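Local coordinates for protein Alpha/beta hydrolase (Enterobacter asburiae, PDB 6KMO) that probably hydrolyses carboxylic ester bonds, as an esterase or lipase of the alpha/beta hydrolase fold, at residues Gln272-Asp277 with Gly304-Tyr309. The protein carries 2 engineered substitutions. Sequence-based numbering, arbitrary orientation.
Sequences QTAELD and GMIHDY
The buried carboxylate of D277 pairs with H307: H307 ND1 donates to D277 OD2 at 2.7 Å, near the ring plane. Both chi1 angles are t. H307 also touches S180 of a GxSxG-type elbow, so the trio is consistent with the catalytic triad of alpha/beta hydrolases. The chain leaves strand 269-274 and turns a corner at E275. The two segments run side by side, with CA-CA distances of 5.1 Å for A274-M305, 4.9 Å for L276-I306 and 5.0 Å for D277-H307. L276 N donates to M305 O at 2.9 Å. One water bridges L276 O (2.6 Å) and H307 N (2.9 Å), accepting from H307 N. E275 OE1 accepts G304 N at 2.8 Å; E275 OE2 salt-bridges R288 of the second subunit. I306-Y309 form a type II turn. It brings back Y309, chi1 p, whose ring edge meets A274, with A274 CB 3.8 Å from Y309 CD1. Y309 OH donates to Q272 OE1 at 2.8 Å. Helix 319-335 packs on Q272, M305 and Y309, helix 30-41 covers I306, and strand 297-302 pairs with strand 269-274.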
# COMPACT_ATOMS: atom_id res chain seq x y z
N GLN A 272 7.32 1.81 -2.72
CA GLN A 272 6.31 1.05 -3.45
C GLN A 272 7.01 0.20 -4.49
O GLN A 272 7.91 0.67 -5.19
CB GLN A 272 5.29 1.94 -4.16
CG GLN A 272 4.50 2.86 -3.24
CD GLN A 272 3.25 3.42 -3.88
OE1 GLN A 272 3.05 3.33 -5.10
NE2 GLN A 272 2.40 4.03 -3.05
N THR A 273 6.59 -1.06 -4.62
CA THR A 273 7.06 -1.90 -5.71
C THR A 273 5.88 -2.42 -6.52
O THR A 273 4.74 -2.49 -6.04
CB THR A 273 7.92 -3.06 -5.20
OG1 THR A 273 7.09 -3.87 -4.36
CG2 THR A 273 9.17 -2.57 -4.48
N ALA A 274 6.17 -2.77 -7.76
CA ALA A 274 5.21 -3.39 -8.67
C ALA A 274 5.46 -4.88 -8.71
O ALA A 274 6.61 -5.33 -8.83
CB ALA A 274 5.37 -2.81 -10.07
N GLU A 275 4.38 -5.67 -8.65
CA GLU A 275 4.54 -7.13 -8.62
C GLU A 275 5.26 -7.65 -9.86
O GLU A 275 6.06 -8.59 -9.76
CB GLU A 275 3.19 -7.82 -8.45
CG GLU A 275 3.26 -9.35 -8.46
CD GLU A 275 1.92 -10.03 -8.42
OE1 GLU A 275 0.91 -9.45 -8.88
OE2 GLU A 275 1.89 -11.17 -7.91
N LEU A 276 4.98 -7.09 -11.03
CA LEU A 276 5.50 -7.62 -12.29
C LEU A 276 6.51 -6.64 -12.87
O LEU A 276 6.30 -6.09 -13.95
CB LEU A 276 4.36 -7.93 -13.27
CG LEU A 276 3.38 -9.00 -12.77
CD1 LEU A 276 2.13 -8.36 -12.22
CD2 LEU A 276 3.04 -10.01 -13.87
N ASP A 277 7.62 -6.44 -12.17
CA ASP A 277 8.66 -5.46 -12.50
C ASP A 277 10.01 -6.12 -12.24
O ASP A 277 10.23 -6.69 -11.17
CB ASP A 277 8.47 -4.23 -11.59
CG ASP A 277 9.44 -3.08 -11.85
OD1 ASP A 277 10.42 -3.22 -12.61
OD2 ASP A 277 9.20 -1.98 -11.28
N GLY A 304 -0.37 -7.01 -9.54
CA GLY A 304 -0.93 -6.88 -10.86
C GLY A 304 -0.34 -5.75 -11.67
O GLY A 304 -0.77 -5.54 -12.81
N MET A 305 0.64 -5.03 -11.12
CA MET A 305 1.17 -3.83 -11.74
C MET A 305 2.50 -4.11 -12.43
O MET A 305 3.29 -4.98 -12.02
CB MET A 305 1.40 -2.72 -10.70
CG MET A 305 0.16 -2.13 -10.07
SD MET A 305 -1.04 -1.36 -11.28
CE MET A 305 -2.29 -2.73 -11.41
N ILE A 306 2.75 -3.34 -13.48
CA ILE A 306 4.05 -3.28 -14.12
C ILE A 306 4.85 -2.10 -13.59
O ILE A 306 4.32 -1.19 -12.95
CB ILE A 306 3.92 -3.18 -15.66
CG1 ILE A 306 3.04 -1.99 -16.06
CG2 ILE A 306 3.41 -4.48 -16.25
CD1 ILE A 306 3.10 -1.66 -17.52
N HIS A 307 6.14 -2.10 -13.90
CA HIS A 307 6.99 -0.94 -13.68
C HIS A 307 6.31 0.34 -14.18
O HIS A 307 5.71 0.36 -15.25
CB HIS A 307 8.31 -1.14 -14.42
CG HIS A 307 9.30 -0.06 -14.15
ND1 HIS A 307 9.94 0.07 -12.94
CD2 HIS A 307 9.70 0.99 -14.91
CE1 HIS A 307 10.72 1.15 -12.98
NE2 HIS A 307 10.59 1.71 -14.17
N ASP A 308 6.45 1.42 -13.42
CA ASP A 308 5.94 2.73 -13.83
C ASP A 308 4.42 2.76 -13.93
O ASP A 308 3.85 3.62 -14.61
CB ASP A 308 6.59 3.23 -15.13
CG ASP A 308 7.78 4.14 -14.89
OD1 ASP A 308 7.88 4.82 -13.83
OD2 ASP A 308 8.62 4.23 -15.82
N TYR A 309 3.74 1.91 -13.16
CA TYR A 309 2.28 1.92 -13.17
C TYR A 309 1.74 3.31 -12.86
O TYR A 309 0.79 3.77 -13.49
CB TYR A 309 1.69 0.87 -12.21
CG TYR A 309 2.10 0.96 -10.75
CD1 TYR A 309 3.20 0.27 -10.29
CD2 TYR A 309 1.37 1.70 -9.84
CE1 TYR A 309 3.59 0.33 -8.95
CE2 TYR A 309 1.75 1.78 -8.49
CZ TYR A 309 2.86 1.07 -8.06
OH TYR A 309 3.31 1.12 -6.75
O HOH W 1 7.25 -4.19 -15.52